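Local coordinates for endoglucanase, glycoside hydrolase family 5 protein (Cytophaga hutchinsonii, PDB 5IHS) that acts as an endoglucanase, hydrolysing internal beta-1,4-glucosidic bonds of cellulose, and is probably among the periplasmic enzymes the bacterium needs to live on crystalline cellulose, at residues Ser60-Lys73 / Glu102-Lys116. Residues are numbered along the deposited sequence; the frame is centred on the assembly and turned at random.
Sequences SQWMGQYYNSDVVK and EKMKVMEVVNAAIAK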
ATOM      1  N   SER A  60      -8.923   5.639  -7.534  1.00  7.82           N
ATOM      2  CA  SER A  60      -9.483   4.883  -8.644  1.00  8.00           C
ATOM      3  C   SER A  60     -10.517   5.671  -9.438  1.00  8.21           C
ATOM      4  O   SER A  60     -10.669   5.434 -10.645  1.00  8.80           O
ATOM      5  CB  SER A  60     -10.115   3.599  -8.119  1.00  8.15           C
ATOM      6  OG  SER A  60     -11.121   3.841  -7.150  1.00  8.30           O
ATOM      7  N   GLN A  61     -11.255   6.578  -8.796  1.00  8.62           N
ATOM      8  CA  GLN A  61     -12.294   7.292  -9.534  1.00  9.52           C
ATOM      9  C   GLN A  61     -11.735   8.413 -10.404  1.00  9.80           C
ATOM     10  O   GLN A  61     -12.445   8.910 -11.289  1.00 11.62           O
ATOM     11  CB  GLN A  61     -13.414   7.791  -8.600  1.00 10.37           C
ATOM     12  CG  GLN A  61     -13.094   8.988  -7.714  1.00 10.37           C
ATOM     13  CD  GLN A  61     -12.520   8.595  -6.362  1.00 10.26           C
ATOM     14  OE1 GLN A  61     -11.595   7.775  -6.274  1.00  9.50           O
ATOM     15  NE2 GLN A  61     -13.064   9.178  -5.295  1.00 11.62           N
ATOM     16  N   TRP A  62     -10.477   8.800 -10.195  1.00  9.70           N
ATOM     17  CA  TRP A  62      -9.879   9.913 -10.915  1.00 10.42           C
ATOM     18  C   TRP A  62      -8.725   9.517 -11.828  1.00 10.65           C
ATOM     19  O   TRP A  62      -8.429  10.260 -12.770  1.00 12.12           O
ATOM     20  CB  TRP A  62      -9.422  10.993  -9.925  1.00 12.26           C
ATOM     21  CG  TRP A  62     -10.574  11.586  -9.152  1.00 13.05           C
ATOM     22  CD1 TRP A  62     -11.816  11.890  -9.627  1.00 13.77           C
ATOM     23  CD2 TRP A  62     -10.588  11.915  -7.761  1.00 13.46           C
ATOM     24  NE1 TRP A  62     -12.600  12.388  -8.618  1.00 14.43           N
ATOM     25  CE2 TRP A  62     -11.869  12.416  -7.463  1.00 14.59           C
ATOM     26  CE3 TRP A  62      -9.643  11.833  -6.735  1.00 14.49           C
ATOM     27  CZ2 TRP A  62     -12.227  12.834  -6.185  1.00 15.45           C
ATOM     28  CZ3 TRP A  62     -10.002  12.247  -5.467  1.00 15.41           C
ATOM     29  CH2 TRP A  62     -11.281  12.746  -5.205  1.00 15.89           C
ATOM     30  N   MET A  63      -8.095   8.365 -11.598  1.00  9.40           N
ATOM     31  CA  MET A  63      -7.023   7.855 -12.450  1.00  9.38           C
ATOM     32  C   MET A  63      -7.281   6.399 -12.810  1.00  9.37           C
ATOM     33  O   MET A  63      -6.361   5.588 -12.929  1.00  9.50           O
ATOM     34  CB  MET A  63      -5.662   8.051 -11.786  1.00 10.25           C
ATOM     35  CG  MET A  63      -5.202   9.493 -11.711  1.00 11.08           C
ATOM     36  SD  MET A  63      -4.628  10.114 -13.296  1.00 11.09           S
ATOM     37  CE  MET A  63      -4.685  11.873 -12.943  1.00 12.40           C
ATOM     38  N   GLY A  64      -8.556   6.061 -13.012  1.00  9.79           N
ATOM     39  CA  GLY A  64      -8.959   4.701 -13.316  1.00  9.91           C
ATOM     40  C   GLY A  64      -8.426   4.164 -14.624  1.00  9.69           C
ATOM     41  O   GLY A  64      -8.404   2.945 -14.811  1.00 10.06           O
ATOM     42  N   GLN A  65      -7.979   5.038 -15.531  1.00  9.44           N
ATOM     43  CA  GLN A  65      -7.449   4.566 -16.804  1.00 10.32           C
ATOM     44  C   GLN A  65      -6.195   3.711 -16.633  1.00  9.60           C
ATOM     45  O   GLN A  65      -5.855   2.966 -17.554  1.00 10.65           O
ATOM     46  CB  GLN A  65      -7.179   5.730 -17.776  1.00 10.86           C
ATOM     47  CG  GLN A  65      -6.065   6.692 -17.385  1.00 11.94           C
ATOM     48  CD  GLN A  65      -6.540   7.855 -16.522  1.00 12.83           C
ATOM     49  OE1 GLN A  65      -7.449   7.710 -15.703  1.00 12.87           O
ATOM     50  NE2 GLN A  65      -5.907   9.014 -16.690  1.00 14.05           N
ATOM     51  N   TYR A  66      -5.505   3.804 -15.496  1.00  8.20           N
ATOM     52  CA  TYR A  66      -4.296   3.017 -15.245  1.00  7.92           C
ATOM     53  C   TYR A  66      -4.575   1.705 -14.519  1.00  7.94           C
ATOM     54  O   TYR A  66      -3.636   0.938 -14.271  1.00  8.15           O
ATOM     55  CB  TYR A  66      -3.254   3.845 -14.467  1.00  8.16           C
ATOM     56  CG  TYR A  66      -2.771   5.046 -15.249  1.00  8.80           C
ATOM     57  CD1 TYR A  66      -1.920   4.903 -16.338  1.00  8.61           C
ATOM     58  CD2 TYR A  66      -3.182   6.325 -14.915  1.00  9.80           C
ATOM     59  CE1 TYR A  66      -1.488   6.001 -17.065  1.00  9.25           C
ATOM     60  CE2 TYR A  66      -2.766   7.430 -15.644  1.00 10.09           C
ATOM     61  CZ  TYR A  66      -1.915   7.267 -16.714  1.00  9.44           C
ATOM     62  OH  TYR A  66      -1.516   8.384 -17.435  1.00 10.13           O
ATOM     63  N   TYR A  67      -5.839   1.433 -14.180  1.00  7.60           N
ATOM     64  CA  TYR A  67      -6.218   0.215 -13.448  1.00  7.84           C
ATOM     65  C   TYR A  67      -6.420  -0.922 -14.452  1.00  7.81           C
ATOM     66  O   TYR A  67      -7.538  -1.353 -14.742  1.00  9.30           O
ATOM     67  CB  TYR A  67      -7.479   0.451 -12.612  1.00  7.77           C
ATOM     68  CG  TYR A  67      -7.219   1.162 -11.308  1.00  6.93           C
ATOM     69  CD1 TYR A  67      -6.748   2.476 -11.282  1.00  7.29           C
ATOM     70  CD2 TYR A  67      -7.442   0.522 -10.093  1.00  7.07           C
ATOM     71  CE1 TYR A  67      -6.482   3.111 -10.083  1.00  6.91           C
ATOM     72  CE2 TYR A  67      -7.182   1.160  -8.891  1.00  7.38           C
ATOM     73  CZ  TYR A  67      -6.697   2.447  -8.888  1.00  7.35           C
ATOM     74  OH  TYR A  67      -6.428   3.033  -7.677  1.00  7.81           O
ATOM     75  N   ASN A  68      -5.310  -1.420 -14.998  1.00  8.14           N
ATOM     76  CA  ASN A  68      -5.413  -2.401 -16.068  1.00  8.55           C
ATOM     77  C   ASN A  68      -4.200  -3.325 -16.069  1.00  8.57           C
ATOM     78  O   ASN A  68      -3.167  -3.063 -15.439  1.00  8.32           O
ATOM     79  CB  ASN A  68      -5.630  -1.731 -17.435  1.00  8.76           C
ATOM     80  CG  ASN A  68      -4.430  -0.943 -17.889  1.00  8.78           C
ATOM     81  OD1 ASN A  68      -3.375  -1.523 -18.164  1.00  8.95           O
ATOM     82  ND2 ASN A  68      -4.567   0.380 -17.981  1.00  9.79           N
ATOM     83  N   SER A  69      -4.356  -4.441 -16.783  1.00  8.85           N
ATOM     84  CA  SER A  69      -3.331  -5.477 -16.766  1.00  9.82           C
ATOM     85  C   SER A  69      -2.060  -5.059 -17.493  1.00  9.09           C
ATOM     86  O   SER A  69      -0.978  -5.563 -17.166  1.00  9.67           O
ATOM     87  CB  SER A  69      -3.882  -6.788 -17.329  1.00 13.50           C
ATOM     88  OG  SER A  69      -4.393  -6.621 -18.621  1.00 17.34           O
ATOM     89  N   ASP A  70      -2.157  -4.175 -18.494  1.00  8.84           N
ATOM     90  CA  ASP A  70      -0.946  -3.707 -19.169  1.00  9.64           C
ATOM     91  C   ASP A  70      -0.053  -2.925 -18.213  1.00  8.81           C
ATOM     92  O   ASP A  70       1.168  -3.114 -18.201  1.00  8.84           O
ATOM     93  CB  ASP A  70      -1.310  -2.850 -20.384  1.00 12.94           C
ATOM     94  CG  ASP A  70      -1.998  -3.642 -21.477  1.00 19.11           C
ATOM     95  OD1 ASP A  70      -1.627  -4.811 -21.715  1.00 21.61           O
ATOM     96  OD2 ASP A  70      -2.915  -3.090 -22.120  1.00 22.40           O
ATOM     97  N   VAL A  71      -0.647  -2.050 -17.401  1.00  8.47           N
ATOM     98  CA  VAL A  71       0.112  -1.321 -16.387  1.00  8.05           C
ATOM     99  C   VAL A  71       0.737  -2.284 -15.385  1.00  7.56           C
ATOM    100  O   VAL A  71       1.910  -2.149 -15.033  1.00  7.69           O
ATOM    101  CB  VAL A  71      -0.776  -0.257 -15.715  1.00  8.46           C
ATOM    102  CG1 VAL A  71      -0.150   0.286 -14.432  1.00  8.67           C
ATOM    103  CG2 VAL A  71      -1.047   0.873 -16.699  1.00  9.41           C
ATOM    104  N   VAL A  72      -0.037  -3.246 -14.876  1.00  7.62           N
ATOM    105  CA  VAL A  72       0.525  -4.157 -13.878  1.00  7.54           C
ATOM    106  C   VAL A  72       1.707  -4.933 -14.460  1.00  7.39           C
ATOM    107  O   VAL A  72       2.747  -5.086 -13.807  1.00  7.59           O
ATOM    108  CB  VAL A  72      -0.562  -5.079 -13.302  1.00  7.86           C
ATOM    109  CG1 VAL A  72       0.051  -6.143 -12.408  1.00  9.00           C
ATOM    110  CG2 VAL A  72      -1.594  -4.259 -12.517  1.00  8.79           C
ATOM    111  N   LYS A  73       1.571  -5.432 -15.692  1.00  7.49           N
ATOM    112  CA  LYS A  73       2.672  -6.167 -16.314  1.00  7.86           C
ATOM    113  C   LYS A  73       3.904  -5.287 -16.471  1.00  7.70           C
ATOM    114  O   LYS A  73       5.030  -5.729 -16.212  1.00  7.99           O
ATOM    115  CB  LYS A  73       2.243  -6.726 -17.667  1.00  9.50           C
ATOM    116  CG  LYS A  73       3.302  -7.619 -18.287  1.00 12.06           C
ATOM    117  CD  LYS A  73       2.837  -8.242 -19.582  1.00 14.80           C
ATOM    118  CE  LYS A  73       3.924  -9.113 -20.178  1.00 18.42           C
ATOM    119  NZ  LYS A  73       3.497  -9.627 -21.496  1.00 21.00           N
ATOM    120  N   GLU A 102     -16.154   0.954  -9.223  1.00  9.88           N
ATOM    121  CA  GLU A 102     -14.884   1.051  -8.512  1.00  9.44           C
ATOM    122  C   GLU A 102     -14.370  -0.325  -8.110  1.00  9.40           C
ATOM    123  O   GLU A 102     -13.166  -0.586  -8.189  1.00  9.28           O
ATOM    124  CB  GLU A 102     -14.999   2.016  -7.333  1.00  9.93           C
ATOM    125  CG  GLU A 102     -15.323   3.458  -7.761  1.00 10.24           C
ATOM    126  CD  GLU A 102     -14.439   3.972  -8.907  1.00 10.70           C
ATOM    127  OE1 GLU A 102     -13.200   4.009  -8.748  1.00 10.95           O
ATOM    128  OE2 GLU A 102     -14.989   4.312  -9.979  1.00 12.60           O
ATOM    129  N   LYS A 103     -15.262  -1.226  -7.699  1.00  9.62           N
ATOM    130  CA  LYS A 103     -14.837  -2.585  -7.392  1.00  9.95           C
ATOM    131  C   LYS A 103     -14.280  -3.274  -8.630  1.00  9.18           C
ATOM    132  O   LYS A 103     -13.314  -4.037  -8.537  1.00  9.88           O
ATOM    133  CB  LYS A 103     -16.022  -3.357  -6.812  1.00 12.77           C
ATOM    134  CG  LYS A 103     -15.793  -4.819  -6.494  1.00 17.45           C
ATOM    135  CD  LYS A 103     -17.127  -5.457  -6.066  1.00 21.61           C
ATOM    136  CE  LYS A 103     -17.106  -6.983  -6.093  1.00 24.51           C
ATOM    137  NZ  LYS A 103     -18.411  -7.612  -5.760  1.00 25.82           N
ATOM    138  N   MET A 104     -14.867  -3.012  -9.804  1.00  8.84           N
ATOM    139  CA  MET A 104     -14.359  -3.607 -11.037  1.00  9.61           C
ATOM    140  C   MET A 104     -12.904  -3.220 -11.277  1.00  9.15           C
ATOM    141  O   MET A 104     -12.084  -4.065 -11.661  1.00  9.27           O
ATOM    142  CB  MET A 104     -15.230  -3.162 -12.218  1.00 11.40           C
ATOM    143  CG  MET A 104     -14.757  -3.664 -13.573  1.00 13.85           C
ATOM    144  SD  MET A 104     -15.500  -2.797 -14.969  1.00 16.88           S
ATOM    145  CE  MET A 104     -14.726  -1.178 -14.806  1.00 19.52           C
ATOM    146  N   LYS A 105     -12.570  -1.937 -11.082  1.00  8.55           N
ATOM    147  CA  LYS A 105     -11.201  -1.472 -11.291  1.00  8.73           C
ATOM    148  C   LYS A 105     -10.242  -2.175 -10.344  1.00  8.15           C
ATOM    149  O   LYS A 105      -9.134  -2.565 -10.741  1.00  8.47           O
ATOM    150  CB  LYS A 105     -11.117   0.039 -11.075  1.00  9.76           C
ATOM    151  CG  LYS A 105     -11.866   0.867 -12.084  1.00 11.23           C
ATOM    152  CD  LYS A 105     -11.945   2.314 -11.626  1.00 12.56           C
ATOM    153  CE  LYS A 105     -12.782   3.158 -12.552  1.00 13.18           C
ATOM    154  NZ  LYS A 105     -13.035   4.477 -11.953  1.00 11.67           N
ATOM    155  N   VAL A 106     -10.630  -2.305  -9.073  1.00  8.29           N
ATOM    156  CA  VAL A 106      -9.802  -3.029  -8.110  1.00  8.42           C
ATOM    157  C   VAL A 106      -9.583  -4.464  -8.570  1.00  8.11           C
ATOM    158  O   VAL A 106      -8.454  -4.968  -8.563  1.00  7.73           O
ATOM    159  CB  VAL A 106     -10.441  -2.981  -6.710  1.00  8.86           C
ATOM    160  CG1 VAL A 106      -9.712  -3.906  -5.744  1.00  9.38           C
ATOM    161  CG2 VAL A 106     -10.472  -1.569  -6.177  1.00  9.82           C
ATOM    162  N   MET A 107     -10.664  -5.145  -8.952  1.00  8.08           N
ATOM    163  CA  MET A 107     -10.546  -6.545  -9.335  1.00  8.72           C
ATOM    164  C   MET A 107      -9.697  -6.721 -10.585  1.00  8.32           C
ATOM    165  O   MET A 107      -8.993  -7.727 -10.714  1.00  8.52           O
ATOM    166  CB  MET A 107     -11.928  -7.164  -9.519  1.00  9.35           C
ATOM    167  CG  MET A 107     -12.679  -7.307  -8.204  1.00 10.65           C
ATOM    168  SD  MET A 107     -14.190  -8.257  -8.311  1.00 13.63           S
ATOM    169  CE  MET A 107     -15.137  -7.240  -9.431  1.00 15.00           C
ATOM    170  N   GLU A 108      -9.738  -5.770 -11.514  1.00  8.24           N
ATOM    171  CA  GLU A 108      -8.880  -5.884 -12.683  1.00  8.67           C
ATOM    172  C   GLU A 108      -7.413  -5.870 -12.274  1.00  7.84           C
ATOM    173  O   GLU A 108      -6.605  -6.648 -12.795  1.00  8.23           O
ATOM    174  CB  GLU A 108      -9.203  -4.771 -13.672  1.00  9.81           C
ATOM    175  CG  GLU A 108      -8.460  -4.897 -14.997  1.00 12.31           C
ATOM    176  CD  GLU A 108      -8.871  -6.129 -15.842  1.00 15.32           C
ATOM    177  OE1 GLU A 108      -9.858  -6.806 -15.492  1.00 18.09           O
ATOM    178  OE2 GLU A 108      -8.193  -6.421 -16.861  1.00 18.01           O
ATOM    179  N   VAL A 109      -7.048  -5.004 -11.326  1.00  7.30           N
ATOM    180  CA  VAL A 109      -5.670  -4.945 -10.856  1.00  7.33           C
ATOM    181  C   VAL A 109      -5.307  -6.197 -10.063  1.00  7.00           C
ATOM    182  O   VAL A 109      -4.224  -6.761 -10.241  1.00  7.44           O
ATOM    183  CB  VAL A 109      -5.440  -3.640 -10.072  1.00  7.80           C
ATOM    184  CG1 VAL A 109      -4.084  -3.638  -9.380  1.00  8.15           C
ATOM    185  CG2 VAL A 109      -5.570  -2.447 -11.030  1.00  8.49           C
ATOM    186  N   VAL A 110      -6.187  -6.632  -9.162  1.00  7.39           N
ATOM    187  CA  VAL A 110      -5.944  -7.866  -8.415  1.00  7.90           C
ATOM    188  C   VAL A 110      -5.757  -9.039  -9.366  1.00  7.57           C
ATOM    189  O   VAL A 110      -4.818  -9.835  -9.217  1.00  7.94           O
ATOM    190  CB  VAL A 110      -7.086  -8.128  -7.414  1.00  8.43           C
ATOM    191  CG1 VAL A 110      -6.949  -9.513  -6.788  1.00  9.76           C
ATOM    192  CG2 VAL A 110      -7.115  -7.047  -6.341  1.00  8.94           C
ATOM    193  N   ASN A 111      -6.655  -9.167 -10.348  1.00  7.94           N
ATOM    194  CA  ASN A 111      -6.572 -10.280 -11.287  1.00  8.67           C
ATOM    195  C   ASN A 111      -5.250 -10.253 -12.039  1.00  8.35           C
ATOM    196  O   ASN A 111      -4.638 -11.302 -12.290  1.00  8.94           O
ATOM    197  CB  ASN A 111      -7.746 -10.221 -12.266  1.00  9.45           C
ATOM    198  CG  ASN A 111      -9.064 -10.645 -11.635  1.00 11.43           C
ATOM    199  OD1 ASN A 111      -9.095 -11.160 -10.521  1.00 12.29           O
ATOM    200  ND2 ASN A 111     -10.161 -10.452 -12.366  1.00 12.52           N
ATOM    201  N   ALA A 112      -4.803  -9.062 -12.429  1.00  7.83           N
ATOM    202  CA  ALA A 112      -3.539  -8.945 -13.144  1.00  8.10           C
ATOM    203  C   ALA A 112      -2.365  -9.298 -12.248  1.00  7.73           C
ATOM    204  O   ALA A 112      -1.419  -9.953 -12.689  1.00  8.24           O
ATOM    205  CB  ALA A 112      -3.375  -7.530 -13.689  1.00  8.56           C
ATOM    206  N   ALA A 113      -2.386  -8.854 -10.988  1.00  7.36           N
ATOM    207  CA  ALA A 113      -1.316  -9.226 -10.067  1.00  7.77           C
ATOM    208  C   ALA A 113      -1.244 -10.737  -9.890  1.00  7.88           C
ATOM    209  O   ALA A 113      -0.148 -11.310  -9.813  1.00  8.09           O
ATOM    210  CB  ALA A 113      -1.520  -8.540  -8.718  1.00  7.74           C
ATOM    211  N   ILE A 114      -2.402 -11.398  -9.811  1.00  8.00           N
ATOM    212  CA  ILE A 114      -2.422 -12.856  -9.711  1.00  8.41           C
ATOM    213  C   ILE A 114      -1.833 -13.479 -10.977  1.00  8.89           C
ATOM    214  O   ILE A 114      -0.993 -14.387 -10.913  1.00  9.59           O
ATOM    215  CB  ILE A 114      -3.852 -13.354  -9.406  1.00  9.61           C
ATOM    216  CG1 ILE A 114      -4.294 -12.889  -8.012  1.00  9.72           C
ATOM    217  CG2 ILE A 114      -3.940 -14.870  -9.509  1.00 10.51           C
ATOM    218  CD1 ILE A 114      -5.801 -13.016  -7.757  1.00 10.31           C
ATOM    219  N   ALA A 115      -2.246 -12.985 -12.145  1.00  8.71           N
ATOM    220  CA  ALA A 115      -1.736 -13.528 -13.398  1.00  9.52           C
ATOM    221  C   ALA A 115      -0.230 -13.323 -13.526  1.00  9.94           C
ATOM    222  O   ALA A 115       0.473 -14.173 -14.088  1.00 11.03           O
ATOM    223  CB  ALA A 115      -2.468 -12.894 -14.577  1.00 10.15           C
ATOM    224  N   LYS A 116       0.286 -12.205 -13.027  1.00  9.38           N
ATOM    225  CA  LYS A 116       1.694 -11.862 -13.192  1.00  9.21           C
ATOM    226  C   LYS A 116       2.548 -12.268 -11.997  1.00  8.91           C
ATOM    227  O   LYS A 116       3.772 -12.089 -12.030  1.00  9.45           O
ATOM    228  CB  LYS A 116       1.856 -10.368 -13.504  1.00 10.65           C
ATOM    229  CG  LYS A 116       1.206  -9.938 -14.815  1.00 14.11           C
ATOM    230  CD  LYS A 116       1.733 -10.674 -16.052  1.00 19.10           C
ATOM    231  CE  LYS A 116       0.647 -10.846 -17.118  1.00 22.25           C
ATOM    232  NZ  LYS A 116      -0.271  -9.685 -17.229  1.00 24.28           N
TER
HETATM  233  O   HOH W   1      -6.969  -4.559 -18.177  1.00 15.59           O
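K105 and E102, one helical turn apart, close as a salt bridge and together clasp S60: K105 NZ gives a 2.9 Å bond to S60 O, arriving 44° out of the carbonyl plane, while S60 OG donates to the anti lone pair of E102 OE1 at 2.6 Å. The syn lone pair of E102 OE2 receives K105 NZ, so both oxygens of this buried carboxylate are held; S60 OG is also bonded to G89 N. The clasp lies where the loop leaves strand 53-57 of the TIM barrel; in the outer helical layer, residues 69-73 cross 102-116 at -42°. The K105 chain, extended beyond CG, carries NZ past G64 CA to S60 O, while E102 bends at chi2 (-48°), bringing its carboxylate to NZ and S60 OG. Y67 fills the middle, its ring edge near K105 O and CD2 3.6 Å from V109 CG2, while Y67 OH reaches inward to F58 O and A87 N. N68 OD1 caps helix 69-77 by accepting V71 N; N68 ND2 bonds to P300 O. Further along, A112 CB lies 3.7 Å from S69 CB and 3.8 Å from V72 CB. A water links the two segments, accepting from S69 N and donating to E108 OE2 at 2.6 Å.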